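Local coordinates for protein epidermin modifying enzyme EPID (Staphylococcus epidermidis, PDB 1G63) that catalyses the FMN-dependent oxidative decarboxylation of the C-terminal cysteine residue of the epidermin precursor, as a dodecamer carrying one flavin per subunit, at residues G3-C8 with V23-H28; I68-N73 with T100-T105; N88-G93 with D131-N136. One frame throughout, in Å; residues are numbered along the deposited sequence.

Interaction 1 (G3-C8 with V23-H28); sequences GKLLIC and VELKQH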
loop_
_atom_site.group_PDB
_atom_site.type_symbol
_atom_site.label_atom_id
_atom_site.label_comp_id
_atom_site.label_asym_id
_atom_site.label_seq_id
_atom_site.Cartn_x
_atom_site.Cartn_y
_atom_site.Cartn_z
ATOM N N GLY B 3 -25.177 34.695 -15.603
ATOM C CA GLY B 3 -23.784 34.386 -15.865
ATOM C C GLY B 3 -23.234 33.342 -14.910
ATOM O O GLY B 3 -23.869 33.006 -13.907
ATOM N N LYS B 4 -22.042 32.841 -15.214
ATOM C CA LYS B 4 -21.411 31.802 -14.411
ATOM C C LYS B 4 -21.165 32.132 -12.937
ATOM O O LYS B 4 -20.619 33.174 -12.589
ATOM C CB LYS B 4 -20.111 31.358 -15.089
ATOM C CG LYS B 4 -20.345 30.750 -16.462
ATOM C CD LYS B 4 -19.053 30.356 -17.135
ATOM C CE LYS B 4 -19.321 29.846 -18.537
ATOM N NZ LYS B 4 -18.067 29.498 -19.258
ATOM N N LEU B 5 -21.592 31.214 -12.080
ATOM C CA LEU B 5 -21.448 31.355 -10.641
ATOM C C LEU B 5 -20.668 30.183 -10.037
ATOM O O LEU B 5 -20.921 29.018 -10.353
ATOM C CB LEU B 5 -22.831 31.460 -9.991
ATOM C CG LEU B 5 -22.903 31.580 -8.462
ATOM C CD1 LEU B 5 -24.144 32.348 -8.075
ATOM C CD2 LEU B 5 -22.896 30.207 -7.814
ATOM N N LEU B 6 -19.715 30.505 -9.167
ATOM C CA LEU B 6 -18.900 29.490 -8.510
ATOM C C LEU B 6 -19.207 29.410 -7.022
ATOM O O LEU B 6 -19.271 30.432 -6.338
ATOM C CB LEU B 6 -17.411 29.793 -8.693
ATOM C CG LEU B 6 -16.431 28.951 -7.865
ATOM C CD1 LEU B 6 -16.617 27.470 -8.172
ATOM C CD2 LEU B 6 -15.004 29.381 -8.157
ATOM N N ILE B 7 -19.416 28.193 -6.529
ATOM C CA ILE B 7 -19.677 27.992 -5.112
ATOM C C ILE B 7 -18.417 27.415 -4.482
ATOM O O ILE B 7 -17.888 26.406 -4.945
ATOM C CB ILE B 7 -20.816 26.984 -4.846
ATOM C CG1 ILE B 7 -22.156 27.559 -5.292
ATOM C CG2 ILE B 7 -20.857 26.629 -3.347
ATOM C CD1 ILE B 7 -23.310 26.584 -5.117
ATOM N N CYS B 8 -17.931 28.073 -3.440
ATOM C CA CYS B 8 -16.766 27.593 -2.711
ATOM C C CYS B 8 -17.327 27.075 -1.391
ATOM O O CYS B 8 -17.707 27.862 -0.526
ATOM C CB CYS B 8 -15.765 28.733 -2.471
ATOM S SG CYS B 8 -14.868 29.240 -3.981
ATOM N N VAL B 23 -29.043 22.890 -7.590
ATOM C CA VAL B 23 -30.171 22.726 -8.497
ATOM C C VAL B 23 -31.037 23.989 -8.552
ATOM O O VAL B 23 -31.546 24.366 -9.609
ATOM C CB VAL B 23 -31.034 21.511 -8.082
ATOM C CG1 VAL B 23 -31.409 21.617 -6.614
ATOM C CG2 VAL B 23 -32.279 21.427 -8.963
ATOM N N GLU B 24 -31.183 24.645 -7.406
ATOM C CA GLU B 24 -31.978 25.862 -7.314
ATOM C C GLU B 24 -31.320 27.010 -8.088
ATOM O O GLU B 24 -31.968 27.689 -8.884
ATOM C CB GLU B 24 -32.140 26.256 -5.845
ATOM C CG GLU B 24 -33.262 27.241 -5.596
ATOM C CD GLU B 24 -34.622 26.578 -5.556
ATOM O OE1 GLU B 24 -35.637 27.306 -5.547
ATOM O OE2 GLU B 24 -34.675 25.332 -5.523
ATOM N N LEU B 25 -30.027 27.213 -7.847
ATOM C CA LEU B 25 -29.267 28.271 -8.502
ATOM C C LEU B 25 -29.060 28.033 -9.996
ATOM O O LEU B 25 -28.830 28.978 -10.748
ATOM C CB LEU B 25 -27.907 28.436 -7.821
ATOM C CG LEU B 25 -27.933 28.942 -6.378
ATOM C CD1 LEU B 25 -26.546 28.852 -5.765
ATOM C CD2 LEU B 25 -28.438 30.374 -6.355
ATOM N N LYS B 26 -29.136 26.774 -10.424
ATOM C CA LYS B 26 -28.955 26.441 -11.834
ATOM C C LYS B 26 -30.017 27.098 -12.701
ATOM O O LYS B 26 -29.884 27.161 -13.926
ATOM C CB LYS B 26 -29.019 24.930 -12.046
ATOM C CG LYS B 26 -27.736 24.195 -11.723
ATOM C CD LYS B 26 -27.190 23.475 -12.946
ATOM C CE LYS B 26 -26.936 24.431 -14.089
ATOM N NZ LYS B 26 -26.479 23.714 -15.311
ATOM N N GLN B 27 -31.073 27.585 -12.060
ATOM C CA GLN B 27 -32.163 28.219 -12.778
ATOM C C GLN B 27 -31.979 29.711 -12.997
ATOM O O GLN B 27 -32.686 30.306 -13.804
ATOM C CB GLN B 27 -33.473 27.978 -12.037
ATOM C CG GLN B 27 -33.799 26.514 -11.834
ATOM C CD GLN B 27 -35.127 26.318 -11.134
ATOM O OE1 GLN B 27 -35.338 26.809 -10.021
ATOM N NE2 GLN B 27 -36.037 25.596 -11.784
ATOM N N HIS B 28 -31.035 30.321 -12.289
ATOM C CA HIS B 28 -30.814 31.754 -12.437
ATOM C C HIS B 28 -29.461 32.113 -13.042
ATOM O O HIS B 28 -29.274 33.231 -13.517
ATOM C CB HIS B 28 -30.960 32.459 -11.083
ATOM C CG HIS B 28 -32.262 32.190 -10.393
ATOM N ND1 HIS B 28 -32.569 30.971 -9.828
ATOM C CD2 HIS B 28 -33.331 32.989 -10.166
ATOM C CE1 HIS B 28 -33.769 31.030 -9.279
ATOM N NE2 HIS B 28 -34.254 32.244 -9.469
#

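Interaction 2 (I68-N73 with T100-T105); sequences INIVEN and TTVCLT. With FMN (flavin mononucleotide), chain M.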
loop_
_atom_site.group_PDB
_atom_site.type_symbol
_atom_site.label_atom_id
_atom_site.label_comp_id
_atom_site.label_asym_id
_atom_site.label_seq_id
_atom_site.Cartn_x
_atom_site.Cartn_y
_atom_site.Cartn_z
ATOM N N ILE B 68 -6.452 31.535 -11.634
ATOM C CA ILE B 68 -6.716 32.804 -12.302
ATOM C C ILE B 68 -7.830 32.627 -13.329
ATOM O O ILE B 68 -8.754 33.434 -13.404
ATOM C CB ILE B 68 -5.452 33.328 -12.993
ATOM C CG1 ILE B 68 -4.387 33.621 -11.931
ATOM C CG2 ILE B 68 -5.769 34.583 -13.788
ATOM C CD1 ILE B 68 -2.993 33.731 -12.490
ATOM N N ASN B 69 -7.743 31.558 -14.111
ATOM C CA ASN B 69 -8.756 31.258 -15.108
ATOM C C ASN B 69 -10.086 30.962 -14.434
ATOM O O ASN B 69 -11.138 31.366 -14.927
ATOM C CB ASN B 69 -8.332 30.061 -15.953
ATOM C CG ASN B 69 -7.213 30.398 -16.915
ATOM O OD1 ASN B 69 -6.623 29.509 -17.529
ATOM N ND2 ASN B 69 -6.919 31.695 -17.062
ATOM N N ILE B 70 -10.041 30.253 -13.310
ATOM C CA ILE B 70 -11.260 29.933 -12.584
ATOM C C ILE B 70 -11.979 31.230 -12.204
ATOM O O ILE B 70 -13.187 31.353 -12.372
ATOM C CB ILE B 70 -10.949 29.103 -11.312
ATOM C CG1 ILE B 70 -10.428 27.722 -11.724
ATOM C CG2 ILE B 70 -12.200 28.962 -10.443
ATOM C CD1 ILE B 70 -10.018 26.828 -10.563
ATOM N N VAL B 71 -11.222 32.207 -11.716
ATOM C CA VAL B 71 -11.788 33.480 -11.318
ATOM C C VAL B 71 -12.338 34.282 -12.501
ATOM O O VAL B 71 -13.422 34.859 -12.413
ATOM C CB VAL B 71 -10.742 34.324 -10.553
ATOM C CG1 VAL B 71 -11.254 35.751 -10.346
ATOM C CG2 VAL B 71 -10.446 33.664 -9.199
ATOM N N GLU B 72 -11.599 34.313 -13.605
ATOM C CA GLU B 72 -12.042 35.051 -14.786
ATOM C C GLU B 72 -13.273 34.406 -15.417
ATOM O O GLU B 72 -14.077 35.082 -16.056
ATOM C CB GLU B 72 -10.920 35.131 -15.828
ATOM C CG GLU B 72 -9.637 35.757 -15.303
ATOM C CD GLU B 72 -8.566 35.924 -16.373
ATOM O OE1 GLU B 72 -8.317 34.954 -17.133
ATOM O OE2 GLU B 72 -7.968 37.025 -16.440
ATOM N N ASN B 73 -13.423 33.101 -15.216
ATOM C CA ASN B 73 -14.542 32.350 -15.771
ATOM C C ASN B 73 -15.854 32.545 -15.018
ATOM O O ASN B 73 -16.889 32.030 -15.430
ATOM C CB ASN B 73 -14.201 30.859 -15.797
ATOM C CG ASN B 73 -15.261 30.029 -16.499
ATOM O OD1 ASN B 73 -15.544 28.889 -16.101
ATOM N ND2 ASN B 73 -15.845 30.587 -17.559
ATOM N N THR B 100 -9.289 28.702 -1.112
ATOM C CA THR B 100 -8.819 29.891 -0.462
ATOM C C THR B 100 -7.933 30.753 -1.399
ATOM O O THR B 100 -7.905 31.984 -1.294
ATOM C CB THR B 100 -8.137 29.441 0.843
ATOM O OG1 THR B 100 -8.350 30.418 1.853
ATOM C CG2 THR B 100 -6.688 29.199 0.643
ATOM N N THR B 101 -7.239 30.115 -2.342
ATOM C CA THR B 101 -6.417 30.857 -3.306
ATOM C C THR B 101 -7.340 31.544 -4.324
ATOM O O THR B 101 -7.053 32.641 -4.811
ATOM C CB THR B 101 -5.443 29.923 -4.072
ATOM O OG1 THR B 101 -4.455 29.423 -3.171
ATOM C CG2 THR B 101 -4.752 30.670 -5.203
ATOM N N VAL B 102 -8.444 30.880 -4.651
ATOM C CA VAL B 102 -9.423 31.437 -5.575
ATOM C C VAL B 102 -10.087 32.659 -4.936
ATOM O O VAL B 102 -10.336 33.663 -5.611
ATOM C CB VAL B 102 -10.503 30.377 -5.944
ATOM C CG1 VAL B 102 -11.773 31.050 -6.481
ATOM C CG2 VAL B 102 -9.934 29.421 -6.989
ATOM N N CYS B 103 -10.358 32.576 -3.635
ATOM C CA CYS B 103 -10.984 33.676 -2.918
ATOM C C CYS B 103 -10.087 34.901 -2.805
ATOM O O CYS B 103 -10.584 36.019 -2.787
ATOM C CB CYS B 103 -11.445 33.224 -1.527
ATOM S SG CYS B 103 -12.852 32.090 -1.568
ATOM N N LEU B 104 -8.773 34.700 -2.730
ATOM C CA LEU B 104 -7.858 35.836 -2.650
ATOM C C LEU B 104 -7.869 36.554 -3.996
ATOM O O LEU B 104 -8.029 37.769 -4.075
ATOM C CB LEU B 104 -6.428 35.383 -2.343
ATOM C CG LEU B 104 -5.382 36.519 -2.361
ATOM C CD1 LEU B 104 -4.865 36.786 -0.956
ATOM C CD2 LEU B 104 -4.225 36.157 -3.275
ATOM N N THR B 105 -7.705 35.776 -5.057
ATOM C CA THR B 105 -7.671 36.311 -6.406
ATOM C C THR B 105 -8.967 37.019 -6.800
ATOM O O THR B 105 -8.934 38.061 -7.454
ATOM C CB THR B 105 -7.378 35.189 -7.422
ATOM O OG1 THR B 105 -6.159 34.533 -7.066
ATOM C CG2 THR B 105 -7.244 35.752 -8.824
HETATM N N1 FMN M . 0.763 31.669 -6.163
HETATM C C2 FMN M . 1.571 32.779 -6.129
HETATM O O2 FMN M . 1.651 33.529 -5.199
HETATM N N3 FMN M . 2.366 33.075 -7.270
HETATM C C4 FMN M . 2.402 32.354 -8.412
HETATM O O4 FMN M . 3.110 32.725 -9.354
HETATM C C4A FMN M . 1.516 31.181 -8.468
HETATM N N5 FMN M . 1.508 30.381 -9.526
HETATM C C5A FMN M . 0.807 29.217 -9.477
HETATM C C6 FMN M . 0.875 28.281 -10.597
HETATM C C7 FMN M . 0.092 27.156 -10.679
HETATM C C7M FMN M . 0.207 26.186 -11.870
HETATM C C8 FMN M . -0.679 26.735 -9.492
HETATM C C8M FMN M . -1.442 25.437 -9.475
HETATM C C9 FMN M . -0.777 27.632 -8.430
HETATM C C9A FMN M . -0.070 28.853 -8.373
HETATM N N10 FMN M . -0.116 29.785 -7.297
HETATM C C10 FMN M . 0.719 30.892 -7.251
HETATM C "C1'" FMN M . -0.950 29.492 -6.113
HETATM C "C2'" FMN M . -0.083 28.816 -5.024
HETATM O "O2'" FMN M . 0.558 27.603 -5.445
HETATM C "C3'" FMN M . -0.934 28.503 -3.797
HETATM O "O3'" FMN M . -1.458 29.743 -3.249
HETATM C "C4'" FMN M . -0.237 27.740 -2.680
HETATM O "O4'" FMN M . -1.188 27.339 -1.668
HETATM C "C5'" FMN M . 0.914 28.486 -2.026
HETATM O "O5'" FMN M . 1.586 27.644 -1.073
HETATM P P FMN M . 3.006 27.959 -0.470
HETATM O O1P FMN M . 2.913 29.295 0.155
HETATM O O2P FMN M . 4.032 27.882 -1.557
HETATM O O3P FMN M . 3.246 26.817 0.587
#

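Interaction 3 (N88-G93 with D131-N136); sequences NKIANG and DLLKNN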
loop_
_atom_site.group_PDB
_atom_site.type_symbol
_atom_site.label_atom_id
_atom_site.label_comp_id
_atom_site.label_asym_id
_atom_site.label_seq_id
_atom_site.Cartn_x
_atom_site.Cartn_y
_atom_site.Cartn_z
ATOM N N ASN B 88 -11.723 33.723 8.283
ATOM C CA ASN B 88 -10.536 34.307 8.891
ATOM C C ASN B 88 -9.286 34.201 8.011
ATOM O O ASN B 88 -8.421 35.070 8.048
ATOM C CB ASN B 88 -10.314 33.677 10.264
ATOM C CG ASN B 88 -11.426 34.028 11.245
ATOM O OD1 ASN B 88 -11.673 33.309 12.219
ATOM N ND2 ASN B 88 -12.096 35.144 10.999
ATOM N N LYS B 89 -9.185 33.138 7.222
ATOM C CA LYS B 89 -8.046 32.993 6.319
ATOM C C LYS B 89 -8.146 34.048 5.212
ATOM O O LYS B 89 -7.179 34.726 4.894
ATOM C CB LYS B 89 -8.037 31.603 5.677
ATOM C CG LYS B 89 -7.476 30.489 6.542
ATOM C CD LYS B 89 -7.475 29.196 5.750
ATOM C CE LYS B 89 -6.652 28.110 6.420
ATOM N NZ LYS B 89 -6.646 26.896 5.572
ATOM N N ILE B 90 -9.328 34.173 4.619
ATOM C CA ILE B 90 -9.522 35.144 3.556
ATOM C C ILE B 90 -9.206 36.554 4.051
ATOM O O ILE B 90 -8.524 37.316 3.375
ATOM C CB ILE B 90 -10.963 35.106 3.030
ATOM C CG1 ILE B 90 -11.246 33.731 2.427
ATOM C CG2 ILE B 90 -11.173 36.215 2.002
ATOM C CD1 ILE B 90 -12.673 33.531 1.962
ATOM N N ALA B 91 -9.699 36.885 5.241
ATOM C CA ALA B 91 -9.464 38.194 5.834
ATOM C C ALA B 91 -7.966 38.487 5.997
ATOM O O ALA B 91 -7.551 39.644 5.914
ATOM C CB ALA B 91 -10.161 38.281 7.190
ATOM N N ASN B 92 -7.166 37.446 6.244
ATOM C CA ASN B 92 -5.732 37.619 6.421
ATOM C C ASN B 92 -4.914 37.291 5.170
ATOM O O ASN B 92 -3.692 37.258 5.215
ATOM C CB ASN B 92 -5.216 36.777 7.589
ATOM C CG ASN B 92 -5.676 37.295 8.937
ATOM O OD1 ASN B 92 -6.654 36.801 9.503
ATOM N ND2 ASN B 92 -4.972 38.297 9.461
ATOM N N GLY B 93 -5.589 37.056 4.054
ATOM C CA GLY B 93 -4.887 36.764 2.816
ATOM C C GLY B 93 -4.237 35.394 2.761
ATOM O O GLY B 93 -3.412 35.111 1.889
ATOM N N ASP B 131 -15.305 42.564 9.978
ATOM C CA ASP B 131 -15.348 44.002 9.782
ATOM C C ASP B 131 -14.315 44.341 8.718
ATOM O O ASP B 131 -14.590 45.096 7.778
ATOM C CB ASP B 131 -15.010 44.731 11.080
ATOM C CG ASP B 131 -16.107 44.612 12.126
ATOM O OD1 ASP B 131 -15.809 44.864 13.322
ATOM O OD2 ASP B 131 -17.262 44.277 11.758
ATOM N N LEU B 132 -13.130 43.765 8.860
ATOM C CA LEU B 132 -12.061 44.011 7.911
ATOM C C LEU B 132 -12.496 43.680 6.479
ATOM O O LEU B 132 -12.224 44.431 5.539
ATOM C CB LEU B 132 -10.832 43.188 8.289
ATOM C CG LEU B 132 -9.557 43.469 7.498
ATOM C CD1 LEU B 132 -9.187 44.938 7.607
ATOM C CD2 LEU B 132 -8.434 42.597 8.043
ATOM N N LEU B 133 -13.183 42.555 6.318
ATOM C CA LEU B 133 -13.646 42.130 5.004
ATOM C C LEU B 133 -14.656 43.106 4.414
ATOM O O LEU B 133 -14.570 43.481 3.244
ATOM C CB LEU B 133 -14.272 40.736 5.095
ATOM C CG LEU B 133 -13.316 39.563 5.336
ATOM C CD1 LEU B 133 -14.117 38.325 5.710
ATOM C CD2 LEU B 133 -12.472 39.317 4.104
ATOM N N LYS B 134 -15.619 43.508 5.235
ATOM C CA LYS B 134 -16.652 44.442 4.807
ATOM C C LYS B 134 -16.081 45.813 4.423
ATOM O O LYS B 134 -16.476 46.395 3.413
ATOM C CB LYS B 134 -17.699 44.600 5.914
ATOM C CG LYS B 134 -18.578 43.385 6.094
ATOM C CD LYS B 134 -19.596 43.589 7.205
ATOM C CE LYS B 134 -20.602 42.455 7.223
ATOM N NZ LYS B 134 -21.607 42.590 8.313
ATOM N N ASN B 135 -15.149 46.316 5.223
ATOM C CA ASN B 135 -14.539 47.609 4.956
ATOM C C ASN B 135 -13.581 47.531 3.778
ATOM O O ASN B 135 -12.859 48.478 3.501
ATOM C CB ASN B 135 -13.783 48.108 6.189
ATOM C CG ASN B 135 -14.702 48.371 7.372
ATOM O OD1 ASN B 135 -14.237 48.597 8.494
ATOM N ND2 ASN B 135 -16.013 48.346 7.129
ATOM N N ASN B 136 -13.574 46.401 3.086
ATOM C CA ASN B 136 -12.692 46.222 1.945
ATOM C C ASN B 136 -13.395 45.661 0.722
ATOM O O ASN B 136 -12.780 44.993 -0.104
ATOM C CB ASN B 136 -11.508 45.336 2.330
ATOM C CG ASN B 136 -10.417 46.109 3.047
ATOM O OD1 ASN B 136 -9.693 46.894 2.431
ATOM N ND2 ASN B 136 -10.301 45.900 4.353
#

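Interaction 1 (G3-C8 with V23-H28)
Leu25 meets Leu5 and Ile7 where helix 18-25 of the first beta-alpha-beta unit of this Rossmann-like fold comes down on its opening strand, 5-9. The unit runs from that strand through the helix to the neighbouring parallel strand, 32-36, and the contact joins its first two elements. The backbones stay well apart: the nearest pair of CA atoms, those of Leu5 and Leu25, is separated by 8.7 Å, and side chains bridge the gap.

Leu25 does most of the bridging. With CG beside the backbone N (chi1 -66°) and chi2 extended (171°), its CD1 ends nearest the strand. Leu5 and Ile7, two residues apart, both direct their CB toward the helix, while Leu6 between them serves the other face of the sheet. Leu5 reaches across with CD2, which stands 4.4 Å from Leu25 CD1, a rather loose approach. Leu25 CD1 is the atom nearest to both strand residues. No hydrogen bond crosses between the two segments, and the interaction is purely apolar and buried.

Other residues share this layer: Leu25 also packs on Ile165 and Leu169 of helix 165-172, near the end of the modelled chain, and Ile7 rests on Ile34 of the adjacent strand. Beyond Leu25 the chain turns, with His28 N bonded to Leu25 O at 3.0 Å, and Lys26 NZ forms a salt bridge with Asp54.

Ile7 makes the tighter of the two approaches: its CG1 arm extends CD1 to 4.0 Å from Leu25 CD1, the two side chains crossing at a slant.

Interaction 2 (I68-N73 with T100-T105)
The FMN-binding helix 98-105 packs here against helix 67-72, whose first residue is the active-site His67, and Thr101 of the segment 100-105 belongs to the FMN pocket. The short helical segments cross at -58°, with their axes 9.3 Å apart, and Val71 and Val102 are the residues whose backbones come nearest.

Val71 sits at the centre. With CG1 anti to the backbone N (chi1 170°), CG2 is left beside that N and reaches the neighbouring helix, 3.8 Å from Thr105 CG2. The same methyl touches Val102 twice, at the carbonyl O (3.6 Å) and at CG1 (4.0 Å). One turn of helix 100-105 thus receives it between Val102 and Thr105. Alongside, Ile70 offers its branch methyl, CG2 to Val102 CG2 at 4.2 Å, the two side chains meeting at about a right angle.

Thr101, on a different side of the helix, faces the cofactor. Its OG1 accepts a hydrogen bond from the ribityl hydroxyl O3' of FMN at 3.0 Å, and OG1 is also bonded to Asn97 O. A second subunit also hydrogen-bonds this flavin, through its Ser37, Thr86 and Asn115 among others, so the site is built by two chains.

Thr105 is split in its duties: CG2 packs on Val71, while OG1 lies near both Thr101 O and His67 ND1, the latter bond being weak. The helices thus meet mainly through methyl groups, which probably help to set their spacing, while Thr101 OG1 bonds the flavin and Thr105 OG1 lies by His67.

Interaction 3 (N88-G93 with D131-N136)
The C-terminal ends of helices 84-91 and 124-134 come together here, Ala91 against Leu133, with their CA atoms 5.8 Å apart. The small side chain of Ala91 is consistent with so close an approach. Leu133 keeps CG beside its backbone N (chi1 -71°), which brings the branch over the alanine: CD2 stands 3.6 Å from Ala91 CA, and CG lies 3.9 Å from Ala91 CB. The same CD2 meets Ile90 CG2 at 4.0 Å, the two side chains running at about a right angle. Leu132 approaches from the preceding position, its CD2 3.7 Å from Ala91 O.

Each helix finishes close to the contact. Helix 84-91 ends in a Schellman motif with Gly93 as the C-prime residue at positive phi: Ile94 N bonds to Lys89 O and Gly93 N to Ile90 O. On the other helix, Leu133 also packs on Val140 of strand 139-140, outermost of the parallel sheet within this chain, and on Phe125 of a second subunit.

Past the end of that helix, the Asn136 side chain folds back, and its ND2 donates to Leu132 O at 2.7 Å in a nearly straight bond (167° at the hydrogen), tilted 24° from the carbonyl plane.

In the fold
All three contacts are apolar and largely buried, and none has a hydrogen bond between its own segments, yet they occupy different places. Interaction 1 joins strand to helix and touches no other subunit; interactions 2 and 3 pair helices and both reach a second subunit, and interaction 3 a third as well. Only interaction 2 includes a flavin ligand, while in interaction 3 Leu132 is partly exposed. Strand 5-9 connects the first two: Leu6 CD2 lies 3.6 Å from Ile70 CG2. Interactions 2 and 3 meet through consecutive helices 84-91 and 98-105, where Cys103 CB is 3.7 Å from Ile90 CD1. Interactions 1 and 3 do not touch, lying on opposite sides of the chain's centre.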